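Local coordinates for subclass B1 metallo-beta-lactamase (PDB 6T5L), which hydrolyses beta-lactam antibiotics, carbapenems among them, probably through a water or hydroxide activated by the zinc ions of its active site, at residues A[153-158]-A[208-213]; A[20-25]-A[74-79]. All coordinates share one frame; numbering follows the deposited sequence.

Each contact joins a helix to one of the two large sheets, contact 1 at the end of an inner strand, contact 2 at the turn after an outermost one; they lie on opposite sides of the chain's centre, their own centres about 29 Å apart. Contact 1 ties strand 150-155, in the C-terminal half of the chain, to the exit of helix 200-210; contact 2 ties the turn after strand 17-21, in the N-terminal half, to helix 71-83. No element is common to the two. Each is partly buried, with one glutamate at its polar side. In contact 1 that glutamate meets a lysine beside an aromatic pair; in contact 2 it takes neutral donors beside a leucine packed on the helix.

Contact 1 (A[153-158]-A[208-213]); sequences YAEYFG and KLKYPN
Lys210 NZ donates to Glu155 OE1 at 2.8 Å, a salt bridge that uses the carboxylate's syn lone pair, on the side of OE2, which lies 3.5 Å from the same NZ. The two side chains cross at about a right angle. Glu155 comes off the strand extended, with CG anti to the backbone N (chi1 -174°), whereas the lysine bends at chi2 (105°) and runs past the end of the Phe157 ring. Its methylenes pack there: CB and CD of Lys210 each sit 3.7 Å from Phe157 CE1, and CG approaches the ring edge in plane. On the helix side, Lys210 CB also stands over the centre of the Tyr211 ring. Phe157 CZ meets Tyr211 CE2 at 3.9 Å, the ring planes inclined at 71°, in an oblique pairing. The lysine, exposed overall, thus packs its stem against two buried rings and gives its ammonium to the glutamate. Tyr211, the first residue to leave the helix, also meets the ring of Tyr169, while Phe157 packs on Val207 and Thr203. This is helix-on-sheet packing of the metallo-beta-lactamase alpha-beta/beta-alpha sandwich, with helix 200-210 lying against the outer face of the sheet containing strand 150-155.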
ATOM      1  N   TYR A 153      -5.462 -10.062   1.891  1.00 41.55           N
ATOM      2  CA  TYR A 153      -4.272 -10.609   2.539  1.00 44.16           C
ATOM      3  C   TYR A 153      -3.171  -9.553   2.578  1.00 41.62           C
ATOM      4  O   TYR A 153      -3.054  -8.700   1.683  1.00 41.64           O
ATOM      5  CB  TYR A 153      -3.762 -11.873   1.787  1.00 45.92           C
ATOM      6  CG  TYR A 153      -4.786 -12.991   1.631  1.00 47.76           C
ATOM      7  CD1 TYR A 153      -5.726 -12.981   0.592  1.00 46.99           C
ATOM      8  CD2 TYR A 153      -4.804 -14.058   2.511  1.00 43.81           C
ATOM      9  CE1 TYR A 153      -6.655 -13.974   0.474  1.00 47.32           C
ATOM     10  CE2 TYR A 153      -5.724 -15.050   2.400  1.00 46.18           C
ATOM     11  CZ  TYR A 153      -6.654 -15.016   1.375  1.00 48.98           C
ATOM     12  OH  TYR A 153      -7.601 -16.004   1.226  1.00 52.28           O
ATOM     13  N   ALA A 154      -2.339  -9.628   3.592  1.00 41.39           N
ATOM     14  CA  ALA A 154      -1.063  -8.913   3.616  1.00 38.74           C
ATOM     15  C   ALA A 154      -0.067  -9.983   3.975  1.00 41.32           C
ATOM     16  O   ALA A 154      -0.399 -10.850   4.781  1.00 43.42           O
ATOM     17  CB  ALA A 154      -1.001  -7.768   4.658  1.00 35.00           C
ATOM     18  N   GLU A 155       1.134  -9.935   3.411  1.00 42.44           N
ATOM     19  CA  GLU A 155       2.121 -10.973   3.685  1.00 47.40           C
ATOM     20  C   GLU A 155       3.525 -10.386   3.647  1.00 43.70           C
ATOM     21  O   GLU A 155       3.861  -9.591   2.774  1.00 41.08           O
ATOM     22  CB  GLU A 155       2.021 -12.149   2.689  1.00 50.73           C
ATOM     23  CG  GLU A 155       2.972 -13.297   3.082  1.00 52.25           C
ATOM     24  CD  GLU A 155       2.608 -14.653   2.458  1.00 55.08           C
ATOM     25  OE1 GLU A 155       3.449 -15.558   2.481  1.00 54.32           O
ATOM     26  OE2 GLU A 155       1.465 -14.827   1.945  1.00 56.94           O
ATOM     27  N   TYR A 156       4.358 -10.826   4.567  1.00 46.86           N
ATOM     28  CA  TYR A 156       5.777 -10.484   4.575  1.00 48.40           C
ATOM     29  C   TYR A 156       6.613 -11.589   3.918  1.00 48.66           C
ATOM     30  O   TYR A 156       6.545 -12.756   4.340  1.00 48.64           O
ATOM     31  CB  TYR A 156       6.255 -10.285   6.007  1.00 47.96           C
ATOM     32  CG  TYR A 156       7.735 -10.104   6.164  1.00 50.71           C
ATOM     33  CD1 TYR A 156       8.321  -8.869   5.885  1.00 51.95           C
ATOM     34  CD2 TYR A 156       8.550 -11.137   6.627  1.00 50.28           C
ATOM     35  CE1 TYR A 156       9.656  -8.654   6.051  1.00 51.75           C
ATOM     36  CE2 TYR A 156       9.894 -10.926   6.834  1.00 53.16           C
ATOM     37  CZ  TYR A 156      10.438  -9.666   6.546  1.00 53.43           C
ATOM     38  OH  TYR A 156      11.775  -9.411   6.676  1.00 54.25           O
ATOM     39  N   PHE A 157       7.458 -11.190   2.945  1.00 44.34           N
ATOM     40  CA  PHE A 157       8.255 -12.099   2.137  1.00 45.87           C
ATOM     41  C   PHE A 157       9.741 -11.983   2.428  1.00 48.02           C
ATOM     42  O   PHE A 157      10.486 -12.847   1.979  1.00 49.65           O
ATOM     43  CB  PHE A 157       8.023 -11.881   0.614  1.00 42.55           C
ATOM     44  CG  PHE A 157       6.697 -12.354   0.148  1.00 42.35           C
ATOM     45  CD1 PHE A 157       6.520 -13.661  -0.311  1.00 51.51           C
ATOM     46  CD2 PHE A 157       5.612 -11.524   0.188  1.00 41.94           C
ATOM     47  CE1 PHE A 157       5.287 -14.120  -0.730  1.00 49.52           C
ATOM     48  CE2 PHE A 157       4.353 -11.978  -0.217  1.00 42.70           C
ATOM     49  CZ  PHE A 157       4.202 -13.297  -0.655  1.00 41.90           C
ATOM     50  N   GLY A 158      10.172 -10.982   3.217  1.00 48.65           N
ATOM     51  CA  GLY A 158      11.581 -10.663   3.446  1.00 49.75           C
ATOM     52  C   GLY A 158      11.856  -9.166   3.358  1.00 48.42           C
ATOM     53  O   GLY A 158      10.992  -8.357   3.014  1.00 45.78           O
ATOM     54  N   LYS A 208       7.225 -13.156  -6.563  1.00 43.32           N
ATOM     55  CA  LYS A 208       6.921 -13.628  -7.898  1.00 48.26           C
ATOM     56  C   LYS A 208       6.475 -15.083  -7.876  1.00 51.18           C
ATOM     57  O   LYS A 208       5.515 -15.475  -8.572  1.00 51.19           O
ATOM     58  CB  LYS A 208       8.162 -13.463  -8.767  1.00 52.66           C
ATOM     59  CG  LYS A 208       8.025 -13.957 -10.149  1.00 60.18           C
ATOM     60  CD  LYS A 208       9.323 -13.798 -10.888  1.00 65.46           C
ATOM     61  CE  LYS A 208       9.451 -14.851 -12.004  1.00 71.39           C
ATOM     62  NZ  LYS A 208       9.576 -14.149 -13.291  1.00 73.36           N
ATOM     63  N   LEU A 209       7.186 -15.903  -7.109  1.00 53.14           N
ATOM     64  CA  LEU A 209       6.849 -17.314  -7.018  1.00 54.61           C
ATOM     65  C   LEU A 209       5.449 -17.501  -6.452  1.00 54.91           C
ATOM     66  O   LEU A 209       4.715 -18.392  -6.878  1.00 55.76           O
ATOM     67  CB  LEU A 209       7.890 -18.007  -6.153  1.00 54.63           C
ATOM     68  CG  LEU A 209       7.637 -19.501  -5.954  1.00 61.73           C
ATOM     69  CD1 LEU A 209       8.059 -20.231  -7.235  1.00 63.78           C
ATOM     70  CD2 LEU A 209       8.398 -19.993  -4.763  1.00 65.92           C
ATOM     71  N   LYS A 210       5.062 -16.652  -5.492  1.00 53.11           N
ATOM     72  CA  LYS A 210       3.771 -16.787  -4.833  1.00 57.65           C
ATOM     73  C   LYS A 210       2.613 -16.319  -5.710  1.00 57.30           C
ATOM     74  O   LYS A 210       1.496 -16.821  -5.557  1.00 60.17           O
ATOM     75  CB  LYS A 210       3.792 -15.990  -3.520  1.00 60.75           C
ATOM     76  CG  LYS A 210       2.731 -16.411  -2.522  1.00 66.46           C
ATOM     77  CD  LYS A 210       3.328 -17.212  -1.414  1.00 73.50           C
ATOM     78  CE  LYS A 210       2.289 -17.549  -0.336  1.00 81.81           C
ATOM     79  NZ  LYS A 210       2.904 -17.873   0.995  1.00 85.59           N
ATOM     80  N   TYR A 211       2.857 -15.418  -6.665  1.00 54.34           N
ATOM     81  CA  TYR A 211       1.782 -14.804  -7.447  1.00 54.22           C
ATOM     82  C   TYR A 211       2.018 -14.942  -8.947  1.00 55.05           C
ATOM     83  O   TYR A 211       2.026 -13.945  -9.680  1.00 53.96           O
ATOM     84  CB  TYR A 211       1.653 -13.334  -7.042  1.00 51.36           C
ATOM     85  CG  TYR A 211       1.343 -13.162  -5.566  1.00 48.62           C
ATOM     86  CD1 TYR A 211       0.284 -13.846  -4.974  1.00 54.72           C
ATOM     87  CD2 TYR A 211       2.072 -12.328  -4.783  1.00 46.26           C
ATOM     88  CE1 TYR A 211      -0.028 -13.690  -3.644  1.00 55.65           C
ATOM     89  CE2 TYR A 211       1.769 -12.148  -3.437  1.00 47.52           C
ATOM     90  CZ  TYR A 211       0.721 -12.821  -2.880  1.00 56.34           C
ATOM     91  OH  TYR A 211       0.455 -12.665  -1.526  1.00 62.70           O
ATOM     92  N   PRO A 212       2.183 -16.177  -9.451  1.00 53.44           N
ATOM     93  CA  PRO A 212       2.411 -16.351 -10.892  1.00 55.93           C
ATOM     94  C   PRO A 212       1.256 -15.867 -11.773  1.00 57.99           C
ATOM     95  O   PRO A 212       1.476 -15.565 -12.948  1.00 63.59           O
ATOM     96  CB  PRO A 212       2.618 -17.875 -11.035  1.00 61.00           C
ATOM     97  CG  PRO A 212       1.815 -18.462  -9.852  1.00 58.17           C
ATOM     98  CD  PRO A 212       2.024 -17.461  -8.744  1.00 52.16           C
ATOM     99  N   ASN A 213       0.032 -15.788 -11.267  1.00 56.96           N
ATOM    100  CA  ASN A 213      -1.101 -15.404 -12.106  1.00 62.17           C
ATOM    101  C   ASN A 213      -1.502 -13.942 -11.924  1.00 58.30           C
ATOM    102  O   ASN A 213      -2.589 -13.543 -12.371  1.00 57.48           O
ATOM    103  CB  ASN A 213      -2.291 -16.313 -11.823  1.00 73.24           C
ATOM    104  CG  ASN A 213      -1.998 -17.759 -12.160  1.00 82.01           C
ATOM    105  OD1 ASN A 213      -1.534 -18.080 -13.258  1.00 84.29           O
ATOM    106  ND2 ASN A 213      -2.217 -18.635 -11.196  1.00 84.21           N
TER

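Contact 2 (A[20-25]-A[74-79]); sequences YQTENL and SLELIN
Glu76 and Asn24 meet where helix 71-83 faces the turn between strands 17-21 and 25-29. Asn24 ND2 gives OE2 of Glu76 a nearly straight bond of 3.0 Å, N-H...O angle 170°, arriving almost along the C-O axis, with the oxygen in the plane of the amide. Tyr20 has CG anti to the backbone N (chi1 179°), which brings its OH to the glutamate; it donates to Glu76 OE1 at 2.7 Å, an oxygen at the ring edge whose modelled place is less sure. The chain of Glu76 is extended beyond CG, which carries the carboxylate clear of the helix. The tightly packed part is apolar: Leu25 lays CD2 on the helix backbone, 3.4 Å from Leu77 N and 3.8 Å from Leu77 CB. Both leucines are buried, and Leu77 packs further on Ile27. The other side is looser and wetter, for a water bridges there, donating to Tyr20 OH at 3.0 Å and to the carbonyl O of Glu76. Asn24 OD1 accepts from Lys72 NZ, a second bond consistent with the amide being turned so that its NH2 faces the glutamate. The firm Asn24 bond is consistent with an ionised Glu76 whose charge is stabilised by neutral donors, the one at OE1 being less sure.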
ATOM      1  N   TYR A  20     -11.982   9.924  -9.286  1.00 50.62           N
ATOM      2  CA  TYR A  20     -11.889  11.076  -8.382  1.00 47.69           C
ATOM      3  C   TYR A  20     -10.563  11.749  -8.669  1.00 45.89           C
ATOM      4  O   TYR A  20      -9.545  11.061  -8.803  1.00 48.02           O
ATOM      5  CB  TYR A  20     -11.977  10.632  -6.921  1.00 45.99           C
ATOM      6  CG  TYR A  20     -11.862  11.756  -5.895  1.00 49.43           C
ATOM      7  CD1 TYR A  20     -10.618  12.205  -5.442  1.00 50.27           C
ATOM      8  CD2 TYR A  20     -12.989  12.336  -5.365  1.00 49.11           C
ATOM      9  CE1 TYR A  20     -10.525  13.224  -4.500  1.00 50.40           C
ATOM     10  CE2 TYR A  20     -12.921  13.343  -4.450  1.00 46.73           C
ATOM     11  CZ  TYR A  20     -11.686  13.789  -3.995  1.00 50.72           C
ATOM     12  OH  TYR A  20     -11.619  14.818  -3.038  1.00 52.10           O
ATOM     13  N   GLN A  21     -10.534  13.069  -8.753  1.00 46.94           N
ATOM     14  CA  GLN A  21      -9.260  13.740  -8.976  1.00 51.17           C
ATOM     15  C   GLN A  21      -9.335  15.194  -8.529  1.00 52.41           C
ATOM     16  O   GLN A  21     -10.281  15.932  -8.855  1.00 50.47           O
ATOM     17  CB  GLN A  21      -8.846  13.670 -10.451  1.00 62.28           C
ATOM     18  CG  GLN A  21      -7.560  14.422 -10.793  1.00 75.76           C
ATOM     19  CD  GLN A  21      -7.134  14.241 -12.248  0.50 89.20           C
ATOM     20  OE1 GLN A  21      -7.971  14.171 -13.151  0.50 93.58           O
ATOM     21  NE2 GLN A  21      -5.826  14.192 -12.479  0.50 93.77           N
ATOM     22  N   THR A  22      -8.250  15.610  -7.906  1.00 54.78           N
ATOM     23  CA  THR A  22      -8.101  16.817  -7.105  1.00 54.50           C
ATOM     24  C   THR A  22      -6.597  17.065  -7.072  1.00 53.09           C
ATOM     25  O   THR A  22      -5.810  16.184  -7.425  1.00 50.39           O
ATOM     26  CB  THR A  22      -8.741  16.539  -5.733  1.00 55.52           C
ATOM     27  OG1 THR A  22     -10.181  16.724  -5.807  1.00 58.06           O
ATOM     28  CG2 THR A  22      -8.126  17.244  -4.676  1.00 55.04           C
ATOM     29  N   GLU A  23      -6.195  18.270  -6.693  1.00 57.34           N
ATOM     30  CA  GLU A  23      -4.771  18.533  -6.543  1.00 63.49           C
ATOM     31  C   GLU A  23      -4.137  17.637  -5.480  1.00 56.48           C
ATOM     32  O   GLU A  23      -2.922  17.421  -5.503  1.00 52.83           O
ATOM     33  CB  GLU A  23      -4.538  20.002  -6.182  1.00 74.24           C
ATOM     34  CG  GLU A  23      -5.110  20.386  -4.817  1.00 81.15           C
ATOM     35  CD  GLU A  23      -4.640  21.748  -4.321  1.00 87.40           C
ATOM     36  OE1 GLU A  23      -3.526  22.173  -4.694  1.00 87.84           O
ATOM     37  OE2 GLU A  23      -5.382  22.383  -3.542  1.00 89.38           O
ATOM     38  N   ASN A  24      -4.916  17.150  -4.520  1.00 55.28           N
ATOM     39  CA  ASN A  24      -4.351  16.383  -3.417  1.00 51.94           C
ATOM     40  C   ASN A  24      -4.487  14.872  -3.549  1.00 48.52           C
ATOM     41  O   ASN A  24      -3.799  14.154  -2.823  1.00 47.46           O
ATOM     42  CB  ASN A  24      -5.025  16.745  -2.088  1.00 52.54           C
ATOM     43  CG  ASN A  24      -4.808  18.199  -1.696  1.00 53.98           C
ATOM     44  OD1 ASN A  24      -3.716  18.717  -1.827  1.00 57.05           O
ATOM     45  ND2 ASN A  24      -5.841  18.831  -1.203  1.00 55.26           N
ATOM     46  N   LEU A  25      -5.385  14.379  -4.400  1.00 46.27           N
ATOM     47  CA  LEU A  25      -5.769  12.973  -4.401  1.00 46.63           C
ATOM     48  C   LEU A  25      -6.279  12.549  -5.774  1.00 45.59           C
ATOM     49  O   LEU A  25      -7.216  13.157  -6.282  1.00 47.02           O
ATOM     50  CB  LEU A  25      -6.886  12.716  -3.370  1.00 46.33           C
ATOM     51  CG  LEU A  25      -7.375  11.286  -3.252  1.00 44.05           C
ATOM     52  CD1 LEU A  25      -6.160  10.443  -2.766  1.00 48.00           C
ATOM     53  CD2 LEU A  25      -8.557  11.072  -2.345  1.00 43.88           C
ATOM     54  N   SER A  74      -6.001  12.031   3.025  1.00 42.67           N
ATOM     55  CA  SER A  74      -6.685  10.908   3.643  1.00 41.85           C
ATOM     56  C   SER A  74      -8.168  11.221   3.873  1.00 43.40           C
ATOM     57  O   SER A  74      -9.033  10.376   3.609  1.00 39.06           O
ATOM     58  CB  SER A  74      -5.992  10.561   4.968  1.00 44.14           C
ATOM     59  OG  SER A  74      -4.684  10.040   4.781  1.00 45.86           O
ATOM     60  N   LEU A  75      -8.487  12.431   4.362  1.00 40.96           N
ATOM     61  CA  LEU A  75      -9.899  12.801   4.508  1.00 44.42           C
ATOM     62  C   LEU A  75     -10.624  12.847   3.149  1.00 45.85           C
ATOM     63  O   LEU A  75     -11.799  12.457   3.046  1.00 42.64           O
ATOM     64  CB  LEU A  75     -10.015  14.168   5.206  1.00 44.87           C
ATOM     65  CG  LEU A  75     -11.389  14.777   5.451  1.00 46.15           C
ATOM     66  CD1 LEU A  75     -12.296  13.864   6.337  1.00 42.59           C
ATOM     67  CD2 LEU A  75     -11.358  16.269   6.117  1.00 47.33           C
ATOM     68  N   GLU A  76      -9.968  13.365   2.091  1.00 43.15           N
ATOM     69  CA  GLU A  76     -10.601  13.272   0.774  1.00 44.43           C
ATOM     70  C   GLU A  76     -10.888  11.822   0.404  1.00 42.36           C
ATOM     71  O   GLU A  76     -11.954  11.521  -0.117  1.00 42.79           O
ATOM     72  CB  GLU A  76      -9.777  13.926  -0.339  1.00 43.97           C
ATOM     73  CG  GLU A  76      -9.660  15.463  -0.198  1.00 48.09           C
ATOM     74  CD  GLU A  76      -9.017  16.166  -1.404  1.00 51.52           C
ATOM     75  OE1 GLU A  76      -9.129  15.676  -2.556  1.00 46.99           O
ATOM     76  OE2 GLU A  76      -8.349  17.210  -1.165  1.00 55.62           O
ATOM     77  N   LEU A  77      -9.971  10.902   0.690  1.00 43.38           N
ATOM     78  CA  LEU A  77     -10.199   9.487   0.353  1.00 43.66           C
ATOM     79  C   LEU A  77     -11.360   8.881   1.161  1.00 39.76           C
ATOM     80  O   LEU A  77     -12.255   8.221   0.600  1.00 39.01           O
ATOM     81  CB  LEU A  77      -8.922   8.706   0.600  1.00 43.27           C
ATOM     82  CG  LEU A  77      -9.004   7.191   0.434  1.00 43.95           C
ATOM     83  CD1 LEU A  77      -9.475   6.861  -0.939  1.00 46.38           C
ATOM     84  CD2 LEU A  77      -7.694   6.553   0.620  1.00 44.32           C
ATOM     85  N   ILE A  78     -11.373   9.113   2.468  1.00 38.65           N
ATOM     86  CA  ILE A  78     -12.439   8.575   3.338  1.00 39.70           C
ATOM     87  C   ILE A  78     -13.808   9.108   2.917  1.00 39.47           C
ATOM     88  O   ILE A  78     -14.768   8.345   2.748  1.00 38.33           O
ATOM     89  CB  ILE A  78     -12.129   8.908   4.810  1.00 40.03           C
ATOM     90  CG1 ILE A  78     -10.869   8.147   5.249  1.00 37.13           C
ATOM     91  CG2 ILE A  78     -13.343   8.584   5.697  1.00 39.77           C
ATOM     92  CD1 ILE A  78     -10.188   8.662   6.543  1.00 38.78           C
ATOM     93  N   ASN A  79     -13.900  10.420   2.678  1.00 39.85           N
ATOM     94  CA  ASN A  79     -15.153  11.009   2.216  1.00 43.78           C
ATOM     95  C   ASN A  79     -15.530  10.458   0.851  1.00 45.79           C
ATOM     96  O   ASN A  79     -16.703  10.179   0.591  1.00 40.94           O
ATOM     97  CB  ASN A  79     -15.020  12.535   2.188  1.00 45.29           C
ATOM     98  CG  ASN A  79     -15.155  13.182   3.610  1.00 46.85           C
ATOM     99  OD1 ASN A  79     -15.661  12.562   4.557  1.00 47.31           O
ATOM    100  ND2 ASN A  79     -14.693  14.402   3.738  1.00 46.72           N
TER
HETATM  101  O   HOH W   1     -13.546  13.678  -0.992  1.00 57.80           O